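Putative diflavin flavoprotein A 3 (Synechocystis sp., PDB 6H0C) probably mediates electron transfer from NADH to oxygen, reducing it to water, with this chain forming the flavodiiron core of a longer modular protein. Local coordinates at residues P152-Q157 against T170-G175; F199-A204 against I276-T281; A255-L260 against G284-A289; E298-A303 against G330-N335; A308-G313 against K338-G343. All blocks are in the same frame, centred on the assembly; numbering follows the deposited sequence.

Contact 1. Residues P152-Q157 against T170-G175. With FLC (citrate anion), chain B.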
# COMPACT_ATOMS: atom_id res chain seq x y z
N PRO A 152 -4.18 -2.37 -5.76
CA PRO A 152 -3.85 -1.20 -6.60
C PRO A 152 -2.67 -0.41 -6.04
O PRO A 152 -1.77 -0.01 -6.78
CB PRO A 152 -5.14 -0.38 -6.57
CG PRO A 152 -6.21 -1.42 -6.42
CD PRO A 152 -5.62 -2.45 -5.48
N ARG A 153 -2.66 -0.21 -4.73
CA ARG A 153 -1.61 0.59 -4.12
C ARG A 153 -0.30 -0.19 -3.97
O ARG A 153 0.78 0.39 -3.96
CB ARG A 153 -2.07 1.12 -2.77
CG ARG A 153 -1.12 2.14 -2.20
CD ARG A 153 -1.68 2.84 -1.00
NE ARG A 153 -0.62 3.59 -0.34
CZ ARG A 153 -0.75 4.16 0.84
NH1 ARG A 153 0.27 4.82 1.37
NH2 ARG A 153 -1.89 4.07 1.50
N TYR A 154 -0.41 -1.51 -3.85
CA TYR A 154 0.78 -2.36 -3.72
C TYR A 154 0.73 -3.49 -4.74
O TYR A 154 0.49 -4.65 -4.39
CB TYR A 154 0.90 -2.91 -2.30
CG TYR A 154 1.00 -1.79 -1.31
CD1 TYR A 154 2.16 -1.03 -1.22
CD2 TYR A 154 -0.08 -1.45 -0.50
CE1 TYR A 154 2.26 0.03 -0.33
CE2 TYR A 154 0.00 -0.38 0.39
CZ TYR A 154 1.18 0.34 0.48
OH TYR A 154 1.28 1.39 1.36
N PRO A 155 0.97 -3.15 -6.01
CA PRO A 155 0.85 -4.13 -7.09
C PRO A 155 1.84 -5.28 -6.93
O PRO A 155 1.56 -6.41 -7.37
CB PRO A 155 1.16 -3.32 -8.34
CG PRO A 155 0.88 -1.90 -7.95
CD PRO A 155 1.30 -1.81 -6.52
N GLY A 156 2.97 -5.01 -6.29
CA GLY A 156 3.99 -6.04 -6.15
C GLY A 156 3.96 -6.73 -4.81
O GLY A 156 4.91 -7.42 -4.44
N GLN A 157 2.87 -6.56 -4.07
CA GLN A 157 2.85 -7.07 -2.70
C GLN A 157 2.98 -8.59 -2.66
O GLN A 157 2.35 -9.30 -3.44
CB GLN A 157 1.59 -6.64 -1.96
CG GLN A 157 1.60 -7.00 -0.49
CD GLN A 157 0.39 -6.44 0.23
OE1 GLN A 157 0.38 -5.28 0.63
NE2 GLN A 157 -0.64 -7.26 0.36
N THR A 170 3.31 -10.56 6.51
CA THR A 170 2.12 -10.05 5.84
C THR A 170 2.28 -8.66 5.22
O THR A 170 1.32 -8.14 4.64
CB THR A 170 0.91 -9.98 6.80
OG1 THR A 170 1.23 -9.12 7.91
CG2 THR A 170 0.56 -11.38 7.33
N ASP A 171 3.46 -8.07 5.35
CA ASP A 171 3.73 -6.78 4.71
C ASP A 171 2.64 -5.79 5.13
O ASP A 171 2.41 -5.59 6.33
CB ASP A 171 3.83 -6.94 3.17
CG ASP A 171 4.37 -5.69 2.46
OD1 ASP A 171 5.57 -5.36 2.61
OD2 ASP A 171 3.60 -5.05 1.71
N LYS A 172 1.94 -5.19 4.16
CA LYS A 172 0.99 -4.14 4.48
C LYS A 172 -0.31 -4.67 5.09
O LYS A 172 -1.09 -3.88 5.63
CB LYS A 172 0.68 -3.31 3.23
CG LYS A 172 1.86 -2.46 2.78
CD LYS A 172 1.99 -1.20 3.65
CE LYS A 172 3.27 -0.42 3.30
NZ LYS A 172 3.32 0.93 3.93
N LEU A 173 -0.54 -5.97 5.05
CA LEU A 173 -1.76 -6.52 5.66
C LEU A 173 -1.63 -6.70 7.18
O LEU A 173 -0.59 -7.13 7.68
CB LEU A 173 -2.13 -7.86 5.03
CG LEU A 173 -2.53 -7.83 3.55
CD1 LEU A 173 -2.65 -9.25 2.99
CD2 LEU A 173 -3.84 -7.06 3.41
N PHE A 174 -2.70 -6.36 7.90
CA PHE A 174 -2.85 -6.67 9.33
C PHE A 174 -2.03 -5.78 10.27
O PHE A 174 -1.85 -6.11 11.44
CB PHE A 174 -2.48 -8.14 9.59
CG PHE A 174 -3.45 -9.12 9.01
CD1 PHE A 174 -4.79 -9.07 9.35
CD2 PHE A 174 -3.03 -10.09 8.12
CE1 PHE A 174 -5.70 -9.96 8.81
CE2 PHE A 174 -3.93 -11.00 7.58
CZ PHE A 174 -5.27 -10.93 7.93
N GLY A 175 -1.56 -4.65 9.77
CA GLY A 175 -0.70 -3.80 10.57
C GLY A 175 -1.44 -2.64 11.22
O GLY A 175 -2.66 -2.57 11.20
CAC FLC B . 3.97 3.57 1.10
CA FLC B . 5.35 4.20 1.12
CB FLC B . 6.18 3.87 2.35
CBC FLC B . 6.39 2.38 2.53
CG FLC B . 7.54 4.52 2.14
CGC FLC B . 8.38 4.38 3.39
OA1 FLC B . 3.74 2.45 1.63
OA2 FLC B . 3.04 4.18 0.51
OB1 FLC B . 6.08 1.85 3.63
OB2 FLC B . 6.89 1.68 1.61
OG1 FLC B . 8.54 5.37 4.15
OG2 FLC B . 8.93 3.28 3.66
OHB FLC B . 5.56 4.39 3.50
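K172 crosses the ring of Y154 at about a right angle, and each of its side-chain carbons has a neighbour. CB lies 3.3 Å from Q157 OE1. With chi1 at -70°, CG is anti to the carbonyl carbon and sits over the aromatic ring, 3.7 Å from the Y154 centroid and 15° off the normal, a CH-pi contact; R153 CG lies over the opposite face. The chain bends at chi2 (-78°), and CD and CE continue past the phenol, with CE 3.3 Å from Y154 OH. At the tip, NZ bonds two carboxylates of a citrate that probably came from the crystallisation liquor, reaching OA1 at 2.8 Å and OB1 at 2.9 Å, and is also hydrogen-bonded to H229.

Both segments belong to the metallo-hydrolase (metallo-beta-lactamase-like) part of the core, and the contact joins a type I turn, Y154 to Q157, with a type II' turn, T170 to L173. In canonical flavodiiron proteins the iron pair is bound in this domain, so the citrate, which H83 also binds, probably lies in the corresponding pocket. Citrate OA1 meets the Y154 ring at its edge and in its plane, accepting from Y154 OH at 2.7 Å. The neighbouring oxygen OA2 takes R153 NH1 at 3.0 Å, and that guanidinium also pairs with E30. The extended Q157 side chain brings OE1 within 3.4 Å of D171 OD2; these are two acceptors and form no bond. Q157 NE2 bonds T149, and D171 OD1 bonds H83.

Contact 2. Residues F199-A204 against I276-T281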
# COMPACT_ATOMS: atom_id res chain seq x y z
N PHE A 199 -7.07 -0.29 8.43
CA PHE A 199 -7.88 -0.97 7.42
C PHE A 199 -8.62 0.02 6.52
O PHE A 199 -8.58 -0.09 5.30
CB PHE A 199 -8.88 -1.91 8.07
CG PHE A 199 -9.79 -2.60 7.08
CD1 PHE A 199 -10.95 -1.98 6.64
CD2 PHE A 199 -9.46 -3.85 6.58
CE1 PHE A 199 -11.78 -2.61 5.72
CE2 PHE A 199 -10.29 -4.48 5.67
CZ PHE A 199 -11.45 -3.86 5.23
N ASP A 200 -9.31 0.97 7.14
CA ASP A 200 -10.12 1.94 6.42
C ASP A 200 -9.32 2.77 5.43
O ASP A 200 -9.77 3.01 4.31
CB ASP A 200 -10.81 2.88 7.41
CG ASP A 200 -11.91 2.19 8.19
OD1 ASP A 200 -12.31 1.06 7.81
OD2 ASP A 200 -12.38 2.79 9.18
N CYS A 201 -8.13 3.20 5.83
CA CYS A 201 -7.32 4.05 4.95
C CYS A 201 -6.64 3.27 3.83
O CYS A 201 -6.59 3.73 2.69
CB CYS A 201 -6.27 4.80 5.76
SG CYS A 201 -6.97 6.06 6.85
N LEU A 202 -6.11 2.09 4.17
CA LEU A 202 -5.24 1.34 3.26
C LEU A 202 -5.94 0.24 2.47
O LEU A 202 -5.53 -0.08 1.35
CB LEU A 202 -4.07 0.72 4.03
CG LEU A 202 -2.81 1.56 4.19
CD1 LEU A 202 -2.99 2.68 5.19
CD2 LEU A 202 -1.62 0.69 4.57
N LEU A 203 -6.96 -0.38 3.05
CA LEU A 203 -7.46 -1.64 2.50
C LEU A 203 -8.90 -1.58 1.98
O LEU A 203 -9.25 -2.31 1.05
CB LEU A 203 -7.33 -2.75 3.57
CG LEU A 203 -5.91 -2.93 4.11
CD1 LEU A 203 -5.85 -4.02 5.17
CD2 LEU A 203 -4.92 -3.21 2.97
N ALA A 204 -9.72 -0.71 2.57
CA ALA A 204 -11.12 -0.58 2.16
C ALA A 204 -11.27 -0.28 0.66
O ALA A 204 -12.18 -0.81 0.02
CB ALA A 204 -11.81 0.49 2.99
N ILE A 276 -8.99 11.37 -0.64
CA ILE A 276 -10.33 11.41 -1.23
C ILE A 276 -11.10 10.10 -0.97
O ILE A 276 -12.27 10.12 -0.60
CB ILE A 276 -10.27 11.69 -2.74
CG1 ILE A 276 -9.72 13.11 -2.97
CG2 ILE A 276 -11.64 11.52 -3.39
CD1 ILE A 276 -9.40 13.41 -4.41
N ALA A 277 -10.43 8.97 -1.16
CA ALA A 277 -11.07 7.68 -0.93
C ALA A 277 -11.60 7.56 0.51
O ALA A 277 -12.70 7.06 0.74
CB ALA A 277 -10.11 6.54 -1.23
N ARG A 278 -10.81 8.01 1.47
CA ARG A 278 -11.19 7.90 2.86
C ARG A 278 -12.43 8.76 3.15
O ARG A 278 -13.31 8.37 3.92
CB ARG A 278 -10.01 8.27 3.76
CG ARG A 278 -10.35 8.60 5.20
CD ARG A 278 -10.98 7.45 5.96
NE ARG A 278 -11.11 7.83 7.37
CZ ARG A 278 -11.80 7.15 8.28
NH1 ARG A 278 -12.45 6.04 7.94
NH2 ARG A 278 -11.85 7.59 9.53
N GLY A 279 -12.50 9.93 2.51
CA GLY A 279 -13.67 10.77 2.63
C GLY A 279 -14.92 10.07 2.10
O GLY A 279 -16.01 10.20 2.67
N ILE A 280 -14.76 9.30 1.02
CA ILE A 280 -15.88 8.56 0.44
C ILE A 280 -16.30 7.39 1.33
O ILE A 280 -17.48 7.24 1.65
CB ILE A 280 -15.55 8.04 -0.97
CG1 ILE A 280 -15.37 9.20 -1.94
CG2 ILE A 280 -16.65 7.12 -1.49
CD1 ILE A 280 -14.89 8.77 -3.33
N THR A 281 -15.33 6.55 1.71
CA THR A 281 -15.65 5.34 2.46
C THR A 281 -16.17 5.65 3.87
O THR A 281 -17.02 4.93 4.40
CB THR A 281 -14.44 4.39 2.58
OG1 THR A 281 -13.36 5.05 3.25
CG2 THR A 281 -13.99 3.91 1.20
O HOH W 1 -10.79 4.54 2.44
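D200 and R278 form the one salt bridge between 199-204, on helix 189-202, and 276-281, on helix 268-281. It is long, 3.5 Å from D200 OD2 to R278 NH1, and no direct hydrogen bond crosses the contact. CG of R278 is anti to the backbone N, and the bend at chi2 (62°) turns CD so that the arm starts back toward the partner helix. The carboxylate and guanidinium planes are only 23° apart, yet OD2 meets the guanidinium obliquely, and NH1 lies almost as close to D200 CB, at 3.6 Å. The other carboxylate oxygen, D200 OD1, is held by R196 on its own helix. Both residues of the pair are partly exposed, which makes this the looser, solvent-side portion.

The buried portion is built of small groups. Backbones come nearest at C201 and R278, with CA atoms 5.8 Å apart, where C201 SG faces R278 CD at 4.3 Å. Further along, A204 CB meets T281 CG2 at 4.4 Å. Between these two places a water bridges the helices: it donates to D200 O at 2.6 Å and lies 2.7 Å from T281 OG1. A polar backbone atom and a buried hydroxyl are thus joined through solvent.

The contact spans the two domains of the core, metallo-hydrolase on one side and flavodoxin-like on the other. Q251 of helix 237-253 touches both A204 and T281, while A277, I280 and T281 touch strands 257-262 and 286-291, seating helix 268-281 on the parallel sheet.

Contact 3. Residues A255-L260 against G284-A289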
# COMPACT_ATOMS: atom_id res chain seq x y z
N ALA A 255 -24.37 0.06 -0.79
CA ALA A 255 -25.26 0.21 -1.95
C ALA A 255 -24.60 0.94 -3.10
O ALA A 255 -24.85 0.65 -4.27
CB ALA A 255 -26.53 0.93 -1.54
N LEU A 256 -23.76 1.92 -2.77
CA LEU A 256 -23.14 2.75 -3.78
C LEU A 256 -21.64 2.50 -3.84
O LEU A 256 -21.01 2.16 -2.83
CB LEU A 256 -23.45 4.21 -3.52
CG LEU A 256 -24.93 4.58 -3.72
CD1 LEU A 256 -25.21 6.02 -3.33
CD2 LEU A 256 -25.40 4.32 -5.16
N ASN A 257 -21.07 2.68 -5.03
CA ASN A 257 -19.64 2.46 -5.23
C ASN A 257 -19.03 3.53 -6.13
O ASN A 257 -19.66 3.98 -7.10
CB ASN A 257 -19.40 1.07 -5.82
CG ASN A 257 -17.96 0.86 -6.25
OD1 ASN A 257 -17.53 1.40 -7.27
ND2 ASN A 257 -17.21 0.07 -5.48
N VAL A 258 -17.81 3.94 -5.82
CA VAL A 258 -17.10 4.90 -6.65
C VAL A 258 -15.85 4.26 -7.23
O VAL A 258 -15.07 3.65 -6.49
CB VAL A 258 -16.68 6.16 -5.86
CG1 VAL A 258 -15.75 7.04 -6.71
CG2 VAL A 258 -17.91 6.94 -5.40
N ALA A 259 -15.67 4.38 -8.54
CA ALA A 259 -14.44 3.96 -9.20
C ALA A 259 -13.44 5.11 -9.14
O ALA A 259 -13.68 6.19 -9.67
CB ALA A 259 -14.70 3.56 -10.64
N LEU A 260 -12.32 4.88 -8.45
CA LEU A 260 -11.33 5.93 -8.23
C LEU A 260 -10.08 5.55 -8.98
O LEU A 260 -9.31 4.70 -8.54
CB LEU A 260 -11.05 6.10 -6.74
CG LEU A 260 -9.86 6.96 -6.31
CD1 LEU A 260 -10.03 8.38 -6.79
CD2 LEU A 260 -9.71 6.93 -4.79
N GLY A 284 -19.81 6.02 4.08
CA GLY A 284 -20.65 4.86 3.82
C GLY A 284 -20.82 4.49 2.36
O GLY A 284 -21.75 3.77 1.99
N VAL A 285 -19.93 4.99 1.51
CA VAL A 285 -19.92 4.62 0.10
C VAL A 285 -18.63 3.85 -0.19
O VAL A 285 -17.55 4.24 0.27
CB VAL A 285 -20.04 5.87 -0.81
CG1 VAL A 285 -19.81 5.52 -2.28
CG2 VAL A 285 -21.40 6.53 -0.61
N ALA A 286 -18.74 2.75 -0.93
CA ALA A 286 -17.59 1.90 -1.27
C ALA A 286 -16.70 2.56 -2.31
O ALA A 286 -17.17 3.34 -3.15
CB ALA A 286 -18.07 0.53 -1.77
N VAL A 287 -15.40 2.25 -2.26
CA VAL A 287 -14.45 2.71 -3.26
C VAL A 287 -13.69 1.53 -3.86
O VAL A 287 -13.18 0.68 -3.13
CB VAL A 287 -13.43 3.71 -2.69
CG1 VAL A 287 -12.36 4.05 -3.75
CG2 VAL A 287 -14.12 4.98 -2.19
N THR A 288 -13.65 1.49 -5.19
CA THR A 288 -12.81 0.57 -5.92
C THR A 288 -11.68 1.38 -6.52
O THR A 288 -11.84 2.05 -7.54
CB THR A 288 -13.59 -0.17 -7.03
OG1 THR A 288 -14.54 -1.06 -6.43
CG2 THR A 288 -12.63 -0.98 -7.90
N ALA A 289 -10.54 1.36 -5.86
CA ALA A 289 -9.36 2.03 -6.37
C ALA A 289 -8.85 1.32 -7.62
O ALA A 289 -8.85 0.09 -7.71
CB ALA A 289 -8.29 2.08 -5.30
O HOH W 2 -23.60 2.92 -0.20
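The first torsions of N257 and T288 set N257 CG anti to the backbone N (chi1 171°) and T288 OG1 anti to the carbonyl carbon (chi1 -68°). From there the N257 amide reaches across to the next strand, where ND2 donates to T288 OG1 at 3.1 Å. The bond is nearly straight, 162° at the hydrogen, and the hydroxyl lies close to the amide plane.

Beneath this link the backbones pair as parallel strands in the register N257–A286 to L260–A289. A286 N donates to L256 O at 3.0 Å and V258 N to A286 O at 2.8 Å. T288 N then reaches V258 O at 2.9 Å, and L260 N closes the ladder on T288 O at 3.0 Å. Ahead of it, a water accepts from L256 N and donates to G284 O, extending the join.

On the face opposite N257 and T288, the contacts are aliphatic: V258 CG2 packs on V285 CG1 at 3.9 Å and L260 CB on V287 CG1 at 3.9 Å. Helices 268-281 and 382-404 cover that side. The strands are the two arms of a beta-alpha-beta unit whose crossover helix is 268-281, in the flavodoxin-like domain.

T288 OG1 is also hydrogen-bonded to K306 NZ. Held by two nitrogens, the hydroxyl oxygen is fixed in place, and the lysine charge would probably make its O-H a better donor.

Contact 4. Residues E298-A303 against G330-N335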
# COMPACT_ATOMS: atom_id res chain seq x y z
N GLU A 298 -10.03 -4.86 -18.52
CA GLU A 298 -11.23 -5.49 -17.98
C GLU A 298 -11.50 -5.02 -16.55
O GLU A 298 -12.66 -4.84 -16.17
CB GLU A 298 -11.09 -7.01 -18.05
CG GLU A 298 -10.96 -7.52 -19.49
CD GLU A 298 -12.10 -7.04 -20.39
OE1 GLU A 298 -13.27 -7.14 -19.97
OE2 GLU A 298 -11.82 -6.55 -21.51
N GLU A 299 -10.45 -4.80 -15.77
CA GLU A 299 -10.61 -4.24 -14.43
C GLU A 299 -11.34 -2.90 -14.49
O GLU A 299 -12.25 -2.64 -13.69
CB GLU A 299 -9.27 -4.01 -13.74
CG GLU A 299 -8.60 -5.23 -13.17
CD GLU A 299 -7.32 -4.84 -12.45
OE1 GLU A 299 -7.40 -3.96 -11.56
OE2 GLU A 299 -6.25 -5.39 -12.79
N ILE A 300 -10.93 -2.05 -15.42
CA ILE A 300 -11.48 -0.71 -15.49
C ILE A 300 -12.93 -0.79 -15.97
O ILE A 300 -13.79 -0.12 -15.42
CB ILE A 300 -10.66 0.20 -16.41
CG1 ILE A 300 -9.27 0.42 -15.80
CG2 ILE A 300 -11.35 1.54 -16.58
CD1 ILE A 300 -8.29 1.06 -16.73
N LYS A 301 -13.18 -1.63 -16.96
CA LYS A 301 -14.55 -1.83 -17.43
C LYS A 301 -15.45 -2.29 -16.29
O LYS A 301 -16.53 -1.73 -16.10
CB LYS A 301 -14.61 -2.85 -18.56
CG LYS A 301 -14.04 -2.36 -19.88
CD LYS A 301 -14.06 -3.49 -20.91
CE LYS A 301 -13.34 -3.09 -22.19
NZ LYS A 301 -13.27 -4.25 -23.13
N GLU A 302 -15.01 -3.29 -15.53
CA GLU A 302 -15.84 -3.85 -14.46
C GLU A 302 -16.11 -2.82 -13.37
O GLU A 302 -17.22 -2.74 -12.84
CB GLU A 302 -15.19 -5.09 -13.84
CG GLU A 302 -14.96 -6.25 -14.81
CD GLU A 302 -16.23 -6.72 -15.50
OE1 GLU A 302 -16.62 -7.89 -15.28
OE2 GLU A 302 -16.83 -5.94 -16.28
N ALA A 303 -15.09 -2.04 -13.03
CA ALA A 303 -15.26 -1.01 -12.02
C ALA A 303 -16.30 0.00 -12.48
O ALA A 303 -17.24 0.31 -11.75
CB ALA A 303 -13.93 -0.34 -11.72
N GLY A 330 -10.15 6.70 -22.23
CA GLY A 330 -10.86 6.14 -23.37
C GLY A 330 -11.82 5.04 -22.96
O GLY A 330 -12.97 4.98 -23.42
N ILE A 331 -11.35 4.14 -22.11
CA ILE A 331 -12.18 3.03 -21.64
C ILE A 331 -13.34 3.57 -20.82
O ILE A 331 -14.46 3.09 -20.93
CB ILE A 331 -11.35 2.02 -20.81
CG1 ILE A 331 -10.25 1.40 -21.68
CG2 ILE A 331 -12.26 0.94 -20.23
CD1 ILE A 331 -9.22 0.60 -20.90
N THR A 332 -13.07 4.59 -20.01
CA THR A 332 -14.12 5.17 -19.18
C THR A 332 -15.18 5.85 -20.05
O THR A 332 -16.37 5.63 -19.86
CB THR A 332 -13.53 6.17 -18.17
OG1 THR A 332 -12.63 5.49 -17.29
CG2 THR A 332 -14.64 6.82 -17.34
N LEU A 333 -14.75 6.66 -21.01
CA LEU A 333 -15.70 7.33 -21.90
C LEU A 333 -16.49 6.32 -22.73
O LEU A 333 -17.68 6.51 -22.98
CB LEU A 333 -14.98 8.32 -22.83
CG LEU A 333 -14.44 9.59 -22.17
CD1 LEU A 333 -13.65 10.41 -23.18
CD2 LEU A 333 -15.58 10.41 -21.61
N ALA A 334 -15.83 5.25 -23.16
CA ALA A 334 -16.50 4.24 -23.98
C ALA A 334 -17.52 3.44 -23.18
O ALA A 334 -18.40 2.82 -23.76
CB ALA A 334 -15.48 3.29 -24.60
N ASN A 335 -17.42 3.47 -21.86
CA ASN A 335 -18.26 2.58 -21.05
C ASN A 335 -19.17 3.23 -20.02
O ASN A 335 -20.17 2.64 -19.63
CB ASN A 335 -17.38 1.57 -20.34
CG ASN A 335 -16.83 0.54 -21.28
OD1 ASN A 335 -17.53 -0.39 -21.68
ND2 ASN A 335 -15.56 0.71 -21.67
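I300 and I331 join helix 297-306 to helix 323-335, two neighbouring helices on one face of the parallel sheet in the flavodoxin-like domain. Their short segments run in the same general direction, with a signed crossing angle of -39° and axes 9.6 Å apart at closest approach. Side chains make the contact, and no hydrogen bond crosses it.

The meeting point is the gamma-branch methyl of I331. In both isoleucines CG2 is anti to the backbone N, and the two methyls touch at 3.8 Å, I300 CG2 to I331 CG2, while the side chains cross at about a right angle. The same I331 CG2 also rests on K301 CG at 3.8 Å, so one methyl touches two successive residues of the facing helix. Toward the sheet, I300 CG2 lies 4.2 Å from T332 OG1, whose hydroxyl is bonded to A328 O within its own helix. T332 in turn touches F310 and F312.

Toward solvent the contact is finished by polar side chains bound within their own helices. N335 ND2 stands 3.9 Å from K301 CG but is held by I331 O, a bond of 2.7 Å and 164° at the hydrogen, with the carbonyl oxygen close to the amide plane. K301 extends past this contact, and its NZ meets E298 OE2 on the syn side at 3.2 Å, in a salt bridge.

Contact 5. Residues A308-G313 against K338-G343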
# COMPACT_ATOMS: atom_id res chain seq x y z
N ALA A 308 -21.34 4.14 -9.28
CA ALA A 308 -22.33 5.20 -9.38
C ALA A 308 -21.65 6.51 -9.75
O ALA A 308 -22.28 7.45 -10.24
CB ALA A 308 -23.10 5.35 -8.06
N GLY A 309 -20.34 6.56 -9.49
CA GLY A 309 -19.53 7.70 -9.86
C GLY A 309 -18.11 7.23 -10.12
O GLY A 309 -17.75 6.13 -9.70
N PHE A 310 -17.33 8.05 -10.82
CA PHE A 310 -15.91 7.78 -11.00
C PHE A 310 -15.11 9.07 -10.83
O PHE A 310 -15.63 10.17 -11.06
CB PHE A 310 -15.62 7.16 -12.38
CG PHE A 310 -16.01 8.05 -13.55
CD1 PHE A 310 -15.11 8.96 -14.08
CD2 PHE A 310 -17.27 7.96 -14.12
CE1 PHE A 310 -15.46 9.76 -15.14
CE2 PHE A 310 -17.62 8.76 -15.19
CZ PHE A 310 -16.72 9.67 -15.70
N ILE A 311 -13.86 8.92 -10.43
CA ILE A 311 -12.97 10.05 -10.17
C ILE A 311 -11.60 9.77 -10.78
O ILE A 311 -11.05 8.69 -10.58
CB ILE A 311 -12.81 10.29 -8.66
CG1 ILE A 311 -14.19 10.51 -8.00
CG2 ILE A 311 -11.86 11.44 -8.39
CD1 ILE A 311 -14.14 10.71 -6.48
N PHE A 312 -11.06 10.73 -11.52
CA PHE A 312 -9.71 10.60 -12.10
C PHE A 312 -8.71 11.49 -11.36
O PHE A 312 -8.99 12.67 -11.09
CB PHE A 312 -9.70 10.98 -13.59
CG PHE A 312 -9.95 9.81 -14.53
CD1 PHE A 312 -8.99 9.43 -15.46
CD2 PHE A 312 -11.16 9.12 -14.51
CE1 PHE A 312 -9.22 8.38 -16.34
CE2 PHE A 312 -11.40 8.07 -15.39
CZ PHE A 312 -10.42 7.69 -16.31
N GLY A 313 -7.54 10.92 -11.04
CA GLY A 313 -6.46 11.66 -10.42
C GLY A 313 -5.21 11.51 -11.28
O GLY A 313 -4.80 10.39 -11.61
N LYS A 338 -23.68 8.57 -18.81
CA LYS A 338 -23.59 9.99 -18.46
C LYS A 338 -24.28 10.31 -17.12
O LYS A 338 -24.15 11.42 -16.61
CB LYS A 338 -24.18 10.86 -19.57
CG LYS A 338 -23.38 10.87 -20.87
CD LYS A 338 -23.89 11.95 -21.82
CE LYS A 338 -23.15 11.96 -23.15
NZ LYS A 338 -23.55 13.12 -24.01
N THR A 339 -25.01 9.35 -16.55
CA THR A 339 -25.63 9.56 -15.24
C THR A 339 -24.62 9.41 -14.12
O THR A 339 -24.89 9.80 -12.99
CB THR A 339 -26.78 8.57 -14.98
OG1 THR A 339 -26.27 7.23 -15.01
CG2 THR A 339 -27.88 8.72 -16.01
N GLN A 340 -23.47 8.82 -14.42
CA GLN A 340 -22.44 8.67 -13.39
C GLN A 340 -21.90 10.04 -12.97
O GLN A 340 -21.66 10.91 -13.81
CB GLN A 340 -21.30 7.77 -13.87
CG GLN A 340 -21.63 6.28 -13.89
CD GLN A 340 -20.42 5.42 -13.50
OE1 GLN A 340 -19.61 5.82 -12.67
NE2 GLN A 340 -20.31 4.24 -14.11
N LEU A 341 -21.72 10.22 -11.67
CA LEU A 341 -21.12 11.44 -11.15
C LEU A 341 -19.61 11.42 -11.38
O LEU A 341 -18.97 10.37 -11.24
CB LEU A 341 -21.45 11.59 -9.67
CG LEU A 341 -21.20 12.96 -9.07
CD1 LEU A 341 -22.05 13.99 -9.78
CD2 LEU A 341 -21.48 12.95 -7.56
N CYS A 342 -19.05 12.57 -11.74
CA CYS A 342 -17.64 12.65 -12.13
C CYS A 342 -16.83 13.54 -11.18
O CYS A 342 -17.38 14.43 -10.53
CB CYS A 342 -17.54 13.18 -13.56
SG CYS A 342 -15.85 13.45 -14.11
N GLY A 343 -15.53 13.29 -11.10
CA GLY A 343 -14.63 14.13 -10.31
C GLY A 343 -13.21 14.09 -10.86
O GLY A 343 -12.77 13.06 -11.38
O HOH W 3 -24.87 8.38 -10.05
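F310 and Q340 bring two flat groups together across the contact, ring and amide planes 70° apart. Q340 OE1 lies at the ring's edge and in its plane, 3.5 Å from F310 CD2, as expected for a carbonyl oxygen facing aromatic hydrogens. Over one face of the ring is L341 O. C342 SG approaches obliquely, 4.7 Å from the F310 centroid and 44° off the normal, a sulfur-aromatic contact whose closest ring atom is CE1. The rings of F362 and F367 meet F310 edge-to-face. F310 CG occupies the crowded position between the backbone N and the carbonyl carbon (chi1 61°), and from there the ring lies alongside Q340, its CD2 and CE2 against Q340 CB.

Q340 OE1 has its strongest polar partner outside the two segments, the hydroxyl of S307, which helps to fix the amide beside the ring.

The backbones are joined as parallel neighbours. L341 N donates to A308 O at 3.2 Å; F310 N answers to L341 O at 2.9 Å. Further on the pairing weakens: G343 N to F310 O is 3.1 Å but bent and weak, before F312 N recovers a sound bond to G343 O at 2.9 Å. Beside the first bond of the ladder, a water donates to A308 O at 2.8 Å and also, at longer range, to T339 O.

Strands 309-313 and 341-348, connected through helix 323-335, make a beta-alpha-beta unit, the repeating element of the five-stranded parallel sheet, order 2-1-3-4-5, of the flavodoxin-like fold.

Contact 1 lies in the metallo-hydrolase domain, contacts 3, 4 and 5 in the flavodoxin-like domain, and contact 2 bridges the two. Along the chain contact 1 closes before the rest, whereas contacts 2 and 3 cross, as do 4 and 5, because each sheet pairing shares a beta-alpha-beta unit with one of the helices. Contacts 3 and 5 have centres about 11 Å apart and reach the same parallel sheet through neighbouring strands 257-262 and 309-313. Helix 268-281 of contact 2 packs on one face, the helices of contact 4 on the other. Contact 1, about 20 Å from contact 3 between centres, still touches it through P152 and A289, joining the metallo-hydrolase domain to the flavodoxin-like sheet.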